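Local structure of LPS-assembly lipoprotein (Caulobacter crescentus, 4KWY) at residues E28-A33 against R124-D129. The protein is probably an LptE-like lipoprotein that takes part in assembling lipopolysaccharide at the outer membrane. Numbering follows the deposited sequence.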
loop_
_atom_site.group_PDB
_atom_site.type_symbol
_atom_site.label_atom_id
_atom_site.label_comp_id
_atom_site.label_asym_id
_atom_site.label_seq_id
_atom_site.Cartn_x
_atom_site.Cartn_y
_atom_site.Cartn_z
ATOM N N GLU A 28 1.033 -0.749 -6.952
ATOM C CA GLU A 28 2.311 -1.037 -7.603
ATOM C C GLU A 28 3.222 -1.760 -6.620
ATOM O O GLU A 28 3.787 -2.790 -6.977
ATOM C CB GLU A 28 2.958 0.278 -8.084
ATOM C CG GLU A 28 3.983 0.127 -9.196
ATOM C CD GLU A 28 4.703 1.400 -9.610
ATOM O OE1 GLU A 28 5.105 2.188 -8.720
ATOM O OE2 GLU A 28 4.912 1.581 -10.832
ATOM N N GLN A 29 3.303 -1.268 -5.365
ATOM C CA GLN A 29 4.112 -1.857 -4.302
ATOM C C GLN A 29 3.598 -3.216 -3.882
ATOM O O GLN A 29 4.404 -4.095 -3.608
ATOM C CB GLN A 29 4.172 -0.924 -3.079
ATOM C CG GLN A 29 5.213 0.198 -3.177
ATOM C CD GLN A 29 6.592 -0.327 -3.471
ATOM O OE1 GLN A 29 7.116 -1.192 -2.771
ATOM N NE2 GLN A 29 7.151 0.093 -4.587
ATOM N N LEU A 30 2.271 -3.378 -3.789
ATOM C CA LEU A 30 1.641 -4.637 -3.404
ATOM C C LEU A 30 1.770 -5.673 -4.534
ATOM O O LEU A 30 2.044 -6.822 -4.232
ATOM C CB LEU A 30 0.167 -4.428 -3.018
ATOM C CG LEU A 30 -0.104 -3.989 -1.585
ATOM C CD1 LEU A 30 -1.489 -3.467 -1.445
ATOM C CD2 LEU A 30 0.064 -5.135 -0.609
ATOM N N ASP A 31 1.634 -5.271 -5.824
ATOM C CA ASP A 31 1.808 -6.200 -6.967
ATOM C C ASP A 31 3.222 -6.781 -6.959
ATOM O O ASP A 31 3.409 -7.939 -7.321
ATOM C CB ASP A 31 1.505 -5.525 -8.326
ATOM C CG ASP A 31 0.027 -5.384 -8.674
ATOM O OD1 ASP A 31 -0.797 -6.147 -8.107
ATOM O OD2 ASP A 31 -0.303 -4.537 -9.547
ATOM N N ASP A 32 4.198 -5.988 -6.483
ATOM C CA ASP A 32 5.602 -6.373 -6.324
ATOM C C ASP A 32 5.788 -7.308 -5.120
ATOM O O ASP A 32 6.332 -8.402 -5.280
ATOM C CB ASP A 32 6.469 -5.114 -6.157
ATOM C CG ASP A 32 7.083 -4.568 -7.432
ATOM O OD1 ASP A 32 6.452 -4.709 -8.512
ATOM O OD2 ASP A 32 8.170 -3.953 -7.347
ATOM N N ALA A 33 5.338 -6.877 -3.930
ATOM C CA ALA A 33 5.406 -7.626 -2.676
ATOM C C ALA A 33 4.610 -8.961 -2.742
ATOM O O ALA A 33 5.083 -9.979 -2.238
ATOM C CB ALA A 33 4.893 -6.760 -1.532
ATOM N N ARG A 124 4.208 -3.538 2.775
ATOM C CA ARG A 124 4.897 -4.485 3.636
ATOM C C ARG A 124 4.001 -4.914 4.814
ATOM O O ARG A 124 3.916 -6.101 5.088
ATOM C CB ARG A 124 6.207 -3.847 4.136
ATOM C CG ARG A 124 7.111 -4.769 4.923
ATOM C CD ARG A 124 8.277 -3.991 5.488
ATOM N NE ARG A 124 9.147 -4.809 6.342
ATOM C CZ ARG A 124 10.465 -4.904 6.186
ATOM N NH1 ARG A 124 11.073 -4.257 5.199
ATOM N NH2 ARG A 124 11.188 -5.629 7.029
ATOM N N LYS A 125 3.324 -3.962 5.479
ATOM C CA LYS A 125 2.405 -4.211 6.608
ATOM C C LYS A 125 1.170 -5.044 6.186
ATOM O O LYS A 125 0.782 -5.949 6.909
ATOM C CB LYS A 125 1.950 -2.877 7.223
ATOM C CG LYS A 125 2.955 -2.270 8.170
ATOM C CD LYS A 125 2.532 -0.895 8.579
ATOM C CE LYS A 125 2.263 -0.807 10.057
ATOM N NZ LYS A 125 2.027 0.601 10.487
ATOM N N ILE A 126 0.561 -4.724 5.034
ATOM C CA ILE A 126 -0.590 -5.434 4.479
ATOM C C ILE A 126 -0.180 -6.891 4.046
ATOM O O ILE A 126 -0.907 -7.844 4.348
ATOM C CB ILE A 126 -1.198 -4.620 3.298
ATOM C CG1 ILE A 126 -1.790 -3.291 3.789
ATOM C CG2 ILE A 126 -2.262 -5.459 2.524
ATOM C CD1 ILE A 126 -2.193 -2.332 2.645
ATOM N N GLN A 127 0.995 -7.036 3.355
ATOM C CA GLN A 127 1.541 -8.299 2.835
ATOM C C GLN A 127 1.782 -9.259 3.953
ATOM O O GLN A 127 1.516 -10.431 3.777
ATOM C CB GLN A 127 2.847 -8.063 2.051
ATOM C CG GLN A 127 3.388 -9.288 1.303
ATOM C CD GLN A 127 4.710 -9.761 1.860
ATOM O OE1 GLN A 127 5.758 -9.136 1.665
ATOM N NE2 GLN A 127 4.691 -10.882 2.561
ATOM N N LEU A 128 2.288 -8.771 5.091
ATOM C CA LEU A 128 2.554 -9.539 6.301
ATOM C C LEU A 128 1.228 -9.973 6.922
ATOM O O LEU A 128 1.096 -11.120 7.322
ATOM C CB LEU A 128 3.401 -8.688 7.284
ATOM C CG LEU A 128 3.425 -9.129 8.764
ATOM C CD1 LEU A 128 4.350 -10.322 8.979
ATOM C CD2 LEU A 128 3.781 -7.985 9.696
ATOM N N ASP A 129 0.242 -9.070 6.961
ATOM C CA ASP A 129 -1.106 -9.325 7.483
ATOM C C ASP A 129 -1.852 -10.404 6.628
ATOM O O ASP A 129 -2.461 -11.323 7.187
ATOM C CB ASP A 129 -1.879 -8.010 7.518
ATOM C CG ASP A 129 -3.203 -8.053 8.225
ATOM O OD1 ASP A 129 -4.126 -8.716 7.706
ATOM O OD2 ASP A 129 -3.347 -7.349 9.246
#
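Ala-33 and Gln-127 mark the point where helix segments 28-33 and 124-129 come together, their CA atoms 6.8 Å apart, while the two segment axes approach to 9.8 Å and cross at -43° with their N-to-C directions closer to parallel than antiparallel. No hydrogen bond spans the interface; it is held by a few van der Waals contacts. On its buried side, Leu-30 reaches across with one methyl, CD2, which rests 3.9 Å from Ile-126 CG2 and also lies near the branch point CB. The two side chains cross at about a right angle, with CD2 of the leucine meeting the CB-CG2 branch of the isoleucine. In Ile-126 a chi1 of -66° sets CG2 anti to the backbone N, and this methyl is the one that meets Leu-30, while CG1 runs beside the N. Toward the more open side, beside the small Ala-33, Gln-127 lies against the backbone of helix 21-34 at Ala-33 O: Gln-127 CG sits 4.0 Å from Ala-33 O, and Ala-33 CB is 4.1 Å from Gln-127 OE1. The glutamine leaves its backbone with CG anti to N (chi1 -172°), then bends at chi2, which places its amide oxygen beside the alanine. With an alanine in place of Gln-127, Ala-33 CB and O would probably lose their neighbours across the interface and a gap would open on this side of the helix pair. Deeper in, Leu-46 of strand 44-50 touches both Leu-30 and Ile-126, and Trp-76 of strand 67-80 packs on Ile-126. Both helices thus lie over the sheet, the short 21-34 against the long C-terminal 104-135, and Leu-30 and Ile-126 pack into the layer between helices and sheet, consistent with the two-layer alpha/beta fold of the LptE family.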